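PDB 2Q24: putative tetR family transcriptional regulator from Streptomyces coelicolor A3, which probably acts as a TetR-family transcription factor, binding regulatory DNA through a predicted helix-turn-helix motif. Local coordinates for residues B[60-65]-B[112-117]; B[164-169]-B[176-181]. One frame throughout, in Å; residues are numbered along the deposited sequence.

The chain begins with three helices, 17-31, 37-43 and 48-54, which include the predicted helix-turn-helix, and passes into helix 58-75. Contact 1 brings residues 60-65 of that helix against 112-117 at the end of helix 108-116, closing a largely helical excursion of 46 residues and tying the presumed DNA-binding end to the C-terminal part. After helix 125-142 the chain runs through helix 152-165 to contact 2, where residues 164-169 meet 176-181 across only six intervening residues, at the turn between the last two helices. The two closures follow in series, neither nested nor crossed. The centres of contact 1 and contact 2 lie about 27 Å apart, and the nearest atoms of contact 1 and contact 2 about 12 Å apart.

Contact 1: residues B[60-65]-B[112-117]; sequences ALIEAA and RAVVAS
The carboxylate of Glu-63 is the flat group that meets Val-114: methyl CG1 stands 4.1 Å from OE1, on the side of that oxygen that faces its own CG, turned away from OE2, and about 23° out of the carboxylate plane, a loose van der Waals approach. At the other oxygen, OE2 forms a salt bridge with Arg-67 and comes close to Glu-63 OE2 of the second subunit, two like charges that may raise each other's proton affinity. The Glu-63 chain is extended and passes the Val-114 side chain at about a right angle.

The closer packing is apolar. Val-114 CG2 presses on Ile-62 CG2 at 3.4 Å, tighter than usual for two methyls, and also meets Ile-62 CB at 3.7 Å. Ile-62 offers this methyl because CG2 lies opposite its backbone N, with CG1 beside that nitrogen (chi1 -68°). Helix 58-75 follows the helix-turn-helix of the TetR fold, and here its first turns pack on helix 108-116, with backbones 6.8 Å apart between the CA atoms of Glu-63 and Val-114. Ile-62 also touches Phe-28 of helix 17-31 and Leu-111, while Val-114 reaches Pro-121.

Contact 2: residues B[164-169]-B[176-181]; sequences LTSSRP and ERLLDL
Leu-178 meets residues 165 and 166, where helix 152-165 runs out, through one methyl, CD1, which lies against two neighbouring hydroxyls. The tight side is at Ser-166: its OG stands 3.4 Å from CD1, with CB farther back at 4.3 Å from the same methyl. On the looser side, Thr-165 OG1 is 3.9 Å from CD1, and Thr-165 CG2 stays 5.9 Å from it, so the threonine offers its oxygen to the leucine and keeps its methyl apart. The Leu-178 chain is stretched out, with CD1 opposite CA (chi2 172°); this carries the methyl across to the hydroxyl pair, while the other branch, CD2, is 5.9 Å from Thr-165 OG1.

The segments belong to the helical hairpin that ends the chain, helices 152-165 and 172-185 joined by a short connection. In many TetR-family proteins the last two helices build a four-helix dimer interface; here the second subunit does not touch either segment, consistent with the unusual dimer reported for this protein. Ser-166 is the first residue to leave helical geometry after helix 152-165, and its CB points toward the second helix.

The two hydroxyls are linked to each other, Thr-165 OG1 lying 2.8 Å from Ser-166 OG. The buried Ser-166 OG also bonds to Gln-174 OE1, and Thr-165 OG1 lies within bonding reach of the Gly-161 and Ile-162 carbonyls as well, so both oxygens have polar partners beside the leucine methyl. Inward, Leu-178 also touches Ile-162, an apolar neighbour on helix 152-165; outward, Thr-165 is exposed and Leu-178 only partly covered.

Contact 1: residues B[60-65]-B[112-117]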
ATOM      1  N   ALA B  60      -9.042  -7.286 -14.257  1.00 25.26           N
ATOM      2  CA  ALA B  60      -7.650  -6.941 -13.976  1.00 26.26           C
ATOM      3  C   ALA B  60      -7.485  -5.404 -14.001  1.00 24.99           C
ATOM      4  O   ALA B  60      -6.760  -4.828 -13.179  1.00 24.89           O
ATOM      5  CB  ALA B  60      -6.758  -7.591 -14.943  1.00 25.85           C
ATOM      6  N   LEU B  61      -8.163  -4.762 -14.946  1.00 24.57           N
ATOM      7  CA  LEU B  61      -8.190  -3.275 -15.018  1.00 23.03           C
ATOM      8  C   LEU B  61      -8.800  -2.661 -13.775  1.00 23.26           C
ATOM      9  O   LEU B  61      -8.228  -1.749 -13.181  1.00 23.15           O
ATOM     10  CB  LEU B  61      -8.904  -2.774 -16.300  1.00 23.17           C
ATOM     11  CG  LEU B  61      -8.870  -1.257 -16.499  1.00 24.57           C
ATOM     12  CD1 LEU B  61      -7.409  -0.759 -16.556  1.00 23.20           C
ATOM     13  CD2 LEU B  61      -9.673  -0.817 -17.756  1.00 23.18           C
ATOM     14  N   ILE B  62      -9.964  -3.155 -13.362  1.00 22.93           N
ATOM     15  CA  ILE B  62     -10.630  -2.645 -12.150  1.00 22.51           C
ATOM     16  C   ILE B  62      -9.733  -2.816 -10.931  1.00 22.32           C
ATOM     17  O   ILE B  62      -9.523  -1.866 -10.181  1.00 22.49           O
ATOM     18  CB  ILE B  62     -11.946  -3.428 -11.903  1.00 22.72           C
ATOM     19  CG1 ILE B  62     -12.953  -3.082 -13.013  1.00 22.84           C
ATOM     20  CG2 ILE B  62     -12.547  -3.093 -10.521  1.00 23.88           C
ATOM     21  CD1 ILE B  62     -14.048  -4.146 -13.187  1.00 21.62           C
ATOM     22  N   GLU B  63      -9.191  -4.019 -10.744  1.00 22.47           N
ATOM     23  CA  GLU B  63      -8.288  -4.257  -9.583  1.00 22.92           C
ATOM     24  C   GLU B  63      -7.084  -3.329  -9.572  1.00 23.02           C
ATOM     25  O   GLU B  63      -6.782  -2.685  -8.548  1.00 22.90           O
ATOM     26  CB  GLU B  63      -7.822  -5.721  -9.522  1.00 24.40           C
ATOM     27  CG  GLU B  63      -6.779  -5.885  -8.433  1.00 25.87           C
ATOM     28  CD  GLU B  63      -6.361  -7.288  -8.171  1.00 32.49           C
ATOM     29  OE1 GLU B  63      -7.106  -8.223  -8.514  1.00 33.73           O
ATOM     30  OE2 GLU B  63      -5.238  -7.436  -7.637  1.00 34.69           O
ATOM     31  N   ALA B  64      -6.366  -3.262 -10.695  1.00 23.76           N
ATOM     32  CA  ALA B  64      -5.206  -2.343 -10.820  1.00 25.30           C
ATOM     33  C   ALA B  64      -5.555  -0.864 -10.558  1.00 24.60           C
ATOM     34  O   ALA B  64      -4.813  -0.140  -9.873  1.00 24.04           O
ATOM     35  CB  ALA B  64      -4.569  -2.488 -12.200  1.00 25.74           C
ATOM     36  N   ALA B  65      -6.700  -0.424 -11.087  1.00 24.25           N
ATOM     37  CA  ALA B  65      -7.195   0.953 -10.881  1.00 23.86           C
ATOM     38  C   ALA B  65      -7.442   1.239  -9.409  1.00 24.48           C
ATOM     39  O   ALA B  65      -6.968   2.284  -8.884  1.00 24.72           O
ATOM     40  CB  ALA B  65      -8.463   1.208 -11.649  1.00 24.42           C
ATOM     41  N   ARG B 112     -17.190  -5.611  -6.916  1.00 32.51           N
ATOM     42  CA  ARG B 112     -17.951  -6.878  -6.786  1.00 34.19           C
ATOM     43  C   ARG B 112     -17.601  -7.902  -7.875  1.00 33.88           C
ATOM     44  O   ARG B 112     -17.465  -9.092  -7.588  1.00 34.19           O
ATOM     45  CB  ARG B 112     -19.435  -6.584  -6.882  1.00 35.09           C
ATOM     46  CG  ARG B 112     -20.300  -7.266  -5.827  1.00 39.80           C
ATOM     47  CD  ARG B 112     -20.408  -6.355  -4.579  1.00 46.32           C
ATOM     48  NE  ARG B 112     -21.098  -5.064  -4.797  1.00 49.81           N
ATOM     49  CZ  ARG B 112     -22.106  -4.841  -5.653  1.00 49.13           C
ATOM     50  NH1 ARG B 112     -22.589  -5.818  -6.422  1.00 50.69           N
ATOM     51  NH2 ARG B 112     -22.635  -3.625  -5.745  1.00 48.01           N
ATOM     52  N   ALA B 113     -17.452  -7.433  -9.112  1.00 33.02           N
ATOM     53  CA  ALA B 113     -17.205  -8.303 -10.270  1.00 31.85           C
ATOM     54  C   ALA B 113     -15.782  -8.876 -10.251  1.00 31.72           C
ATOM     55  O   ALA B 113     -15.531  -9.984 -10.751  1.00 30.60           O
ATOM     56  CB  ALA B 113     -17.458  -7.548 -11.557  1.00 31.99           C
ATOM     57  N   VAL B 114     -14.853  -8.129  -9.659  1.00 30.44           N
ATOM     58  CA  VAL B 114     -13.524  -8.667  -9.437  1.00 30.34           C
ATOM     59  C   VAL B 114     -13.599  -9.850  -8.437  1.00 30.91           C
ATOM     60  O   VAL B 114     -12.994 -10.909  -8.682  1.00 30.47           O
ATOM     61  CB  VAL B 114     -12.547  -7.601  -8.907  1.00 30.28           C
ATOM     62  CG1 VAL B 114     -11.185  -8.213  -8.648  1.00 29.14           C
ATOM     63  CG2 VAL B 114     -12.421  -6.449  -9.893  1.00 30.14           C
ATOM     64  N   VAL B 115     -14.325  -9.661  -7.340  1.00 30.63           N
ATOM     65  CA  VAL B 115     -14.542 -10.730  -6.372  1.00 31.77           C
ATOM     66  C   VAL B 115     -15.160 -11.957  -7.032  1.00 32.29           C
ATOM     67  O   VAL B 115     -14.643 -13.067  -6.908  1.00 32.46           O
ATOM     68  CB  VAL B 115     -15.450 -10.267  -5.216  1.00 31.58           C
ATOM     69  CG1 VAL B 115     -15.698 -11.412  -4.247  1.00 33.34           C
ATOM     70  CG2 VAL B 115     -14.831  -9.077  -4.500  1.00 30.82           C
ATOM     71  N   ALA B 116     -16.269 -11.749  -7.733  1.00 32.87           N
ATOM     72  CA  ALA B 116     -17.089 -12.854  -8.215  1.00 33.74           C
ATOM     73  C   ALA B 116     -16.351 -13.668  -9.274  1.00 34.17           C
ATOM     74  O   ALA B 116     -16.803 -14.744  -9.669  1.00 34.76           O
ATOM     75  CB  ALA B 116     -18.409 -12.335  -8.765  1.00 33.79           C
ATOM     76  N   SER B 117     -15.217 -13.147  -9.729  1.00 34.00           N
ATOM     77  CA  SER B 117     -14.325 -13.901 -10.623  1.00 34.34           C
ATOM     78  C   SER B 117     -13.134 -14.487  -9.858  1.00 34.05           C
ATOM     79  O   SER B 117     -12.217 -15.064 -10.460  1.00 34.62           O
ATOM     80  CB  SER B 117     -13.801 -13.014 -11.769  1.00 34.69           C
ATOM     81  OG  SER B 117     -14.432 -13.329 -13.010  1.00 35.96           O
TER

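Contact 2: residues B[164-169]-B[176-181]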
ATOM      1  N   LEU B 164     -19.814   7.770   3.386  1.00 23.48           N
ATOM      2  CA  LEU B 164     -21.104   7.116   3.230  1.00 22.95           C
ATOM      3  C   LEU B 164     -22.302   8.053   3.308  1.00 22.90           C
ATOM      4  O   LEU B 164     -23.289   7.836   2.610  1.00 23.46           O
ATOM      5  CB  LEU B 164     -21.276   6.003   4.268  1.00 22.63           C
ATOM      6  CG  LEU B 164     -20.294   4.840   4.171  1.00 25.41           C
ATOM      7  CD1 LEU B 164     -20.477   3.999   5.428  1.00 26.62           C
ATOM      8  CD2 LEU B 164     -20.571   3.993   2.915  1.00 31.40           C
ATOM      9  N   THR B 165     -22.241   9.084   4.141  1.00 21.76           N
ATOM     10  CA  THR B 165     -23.386   9.967   4.267  1.00 23.15           C
ATOM     11  C   THR B 165     -23.397  11.091   3.236  1.00 23.48           C
ATOM     12  O   THR B 165     -24.462  11.629   2.914  1.00 25.01           O
ATOM     13  CB  THR B 165     -23.442  10.643   5.664  1.00 21.68           C
ATOM     14  OG1 THR B 165     -22.241  11.364   5.884  1.00 23.23           O
ATOM     15  CG2 THR B 165     -23.624   9.595   6.789  1.00 22.57           C
ATOM     16  N   SER B 166     -22.218  11.472   2.750  1.00 25.04           N
ATOM     17  CA  SER B 166     -22.064  12.767   2.119  1.00 26.47           C
ATOM     18  C   SER B 166     -21.307  12.747   0.795  1.00 28.38           C
ATOM     19  O   SER B 166     -20.613  13.702   0.491  1.00 27.71           O
ATOM     20  CB  SER B 166     -21.397  13.737   3.117  1.00 26.35           C
ATOM     21  OG  SER B 166     -22.099  13.699   4.354  1.00 28.67           O
ATOM     22  N   SER B 167     -21.519  11.691   0.010  1.00 29.66           N
ATOM     23  CA  SER B 167     -20.808  11.484  -1.260  1.00 32.88           C
ATOM     24  C   SER B 167     -21.432  12.105  -2.500  1.00 33.23           C
ATOM     25  O   SER B 167     -20.730  12.280  -3.497  1.00 34.26           O
ATOM     26  CB  SER B 167     -20.585   9.990  -1.517  1.00 32.71           C
ATOM     27  OG  SER B 167     -19.364   9.633  -0.927  1.00 37.00           O
ATOM     28  N   ARG B 168     -22.712  12.449  -2.459  1.00 33.50           N
ATOM     29  CA  ARG B 168     -23.365  13.040  -3.660  1.00 34.66           C
ATOM     30  C   ARG B 168     -22.784  14.415  -4.001  1.00 35.37           C
ATOM     31  O   ARG B 168     -22.351  15.149  -3.105  1.00 32.61           O
ATOM     32  CB  ARG B 168     -24.862  13.180  -3.458  1.00 34.97           C
ATOM     33  CG  ARG B 168     -25.631  11.860  -3.565  1.00 37.54           C
ATOM     34  CD  ARG B 168     -27.115  12.104  -3.660  1.00 39.30           C
ATOM     35  NE  ARG B 168     -27.740  12.501  -2.399  1.00 40.76           N
ATOM     36  CZ  ARG B 168     -28.304  13.687  -2.200  1.00 40.12           C
ATOM     37  NH2 ARG B 168     -28.857  13.996  -1.036  1.00 41.47           N
ATOM     38  N   PRO B 169     -22.818  14.804  -5.301  1.00 36.80           N
ATOM     39  CA  PRO B 169     -22.267  16.128  -5.641  1.00 37.49           C
ATOM     40  C   PRO B 169     -22.922  17.248  -4.827  1.00 37.51           C
ATOM     41  O   PRO B 169     -22.239  18.197  -4.414  1.00 39.13           O
ATOM     42  CB  PRO B 169     -22.583  16.281  -7.153  1.00 38.03           C
ATOM     43  CG  PRO B 169     -23.620  15.203  -7.468  1.00 38.20           C
ATOM     44  CD  PRO B 169     -23.349  14.087  -6.488  1.00 37.06           C
ATOM     45  N   GLU B 176     -17.462  18.765   3.617  1.00 24.49           N
ATOM     46  CA  GLU B 176     -16.387  19.698   4.021  1.00 27.03           C
ATOM     47  C   GLU B 176     -16.662  20.100   5.462  1.00 25.89           C
ATOM     48  O   GLU B 176     -15.729  20.073   6.300  1.00 27.17           O
ATOM     49  CB  GLU B 176     -16.279  20.970   3.127  1.00 27.36           C
ATOM     50  CG  GLU B 176     -15.561  20.766   1.767  1.00 34.18           C
ATOM     51  CD  GLU B 176     -16.152  21.536   0.547  1.00 38.09           C
ATOM     52  OE1 GLU B 176     -16.923  22.553   0.668  1.00 40.67           O
ATOM     53  OE2 GLU B 176     -15.830  21.080  -0.586  1.00 41.57           O
ATOM     54  N   ARG B 177     -17.916  20.406   5.779  1.00 25.22           N
ATOM     55  CA  ARG B 177     -18.283  20.755   7.170  1.00 24.84           C
ATOM     56  C   ARG B 177     -18.083  19.615   8.193  1.00 24.92           C
ATOM     57  O   ARG B 177     -17.631  19.866   9.316  1.00 23.82           O
ATOM     58  CB  ARG B 177     -19.686  21.327   7.292  1.00 23.93           C
ATOM     59  CG  ARG B 177     -19.784  22.741   6.576  1.00 26.67           C
ATOM     60  CD  ARG B 177     -21.105  23.454   6.832  1.00 28.84           C
ATOM     61  NE  ARG B 177     -22.273  22.630   6.537  1.00 29.69           N
ATOM     62  CZ  ARG B 177     -22.921  22.573   5.388  1.00 28.77           C
ATOM     63  NH1 ARG B 177     -22.583  23.355   4.359  1.00 28.78           N
ATOM     64  NH2 ARG B 177     -23.951  21.741   5.287  1.00 31.69           N
ATOM     65  N   LEU B 178     -18.379  18.384   7.776  1.00 23.42           N
ATOM     66  CA  LEU B 178     -18.120  17.200   8.639  1.00 23.94           C
ATOM     67  C   LEU B 178     -16.637  16.968   8.852  1.00 25.58           C
ATOM     68  O   LEU B 178     -16.201  16.674   9.962  1.00 25.33           O
ATOM     69  CB  LEU B 178     -18.758  15.961   8.008  1.00 23.52           C
ATOM     70  CG  LEU B 178     -20.293  15.929   8.088  1.00 25.19           C
ATOM     71  CD1 LEU B 178     -20.779  14.759   7.246  1.00 27.20           C
ATOM     72  CD2 LEU B 178     -20.746  15.710   9.560  1.00 28.28           C
ATOM     73  N   LEU B 179     -15.834  17.116   7.792  1.00 25.25           N
ATOM     74  CA  LEU B 179     -14.388  17.051   7.962  1.00 26.71           C
ATOM     75  C   LEU B 179     -13.917  18.093   8.977  1.00 26.50           C
ATOM     76  O   LEU B 179     -13.111  17.770   9.850  1.00 26.44           O
ATOM     77  CB  LEU B 179     -13.607  17.216   6.631  1.00 27.62           C
ATOM     78  CG  LEU B 179     -13.634  15.976   5.697  1.00 30.39           C
ATOM     79  CD1 LEU B 179     -12.919  16.299   4.372  1.00 30.56           C
ATOM     80  CD2 LEU B 179     -12.987  14.737   6.356  1.00 30.98           C
ATOM     81  N   ASP B 180     -14.453  19.305   8.890  1.00 26.21           N
ATOM     82  CA  ASP B 180     -14.048  20.382   9.807  1.00 26.71           C
ATOM     83  C   ASP B 180     -14.392  19.989  11.257  1.00 24.99           C
ATOM     84  O   ASP B 180     -13.595  20.211  12.175  1.00 25.56           O
ATOM     85  CB  ASP B 180     -14.748  21.679   9.426  1.00 26.01           C
ATOM     86  CG  ASP B 180     -14.126  22.330   8.170  1.00 31.45           C
ATOM     87  OD1 ASP B 180     -13.042  21.884   7.723  1.00 32.73           O
ATOM     88  OD2 ASP B 180     -14.740  23.248   7.593  1.00 33.94           O
ATOM     89  N   LEU B 181     -15.562  19.398  11.437  1.00 24.90           N
ATOM     90  CA  LEU B 181     -16.055  19.028  12.762  1.00 23.99           C
ATOM     91  C   LEU B 181     -15.150  17.963  13.346  1.00 24.14           C
ATOM     92  O   LEU B 181     -14.748  18.046  14.517  1.00 23.40           O
ATOM     93  CB  LEU B 181     -17.492  18.509  12.699  1.00 24.20           C
ATOM     94  CG  LEU B 181     -18.114  17.997  13.981  1.00 25.03           C
ATOM     95  CD1 LEU B 181     -18.186  19.078  15.080  1.00 23.75           C
ATOM     96  CD2 LEU B 181     -19.505  17.507  13.643  1.00 26.03           C
TER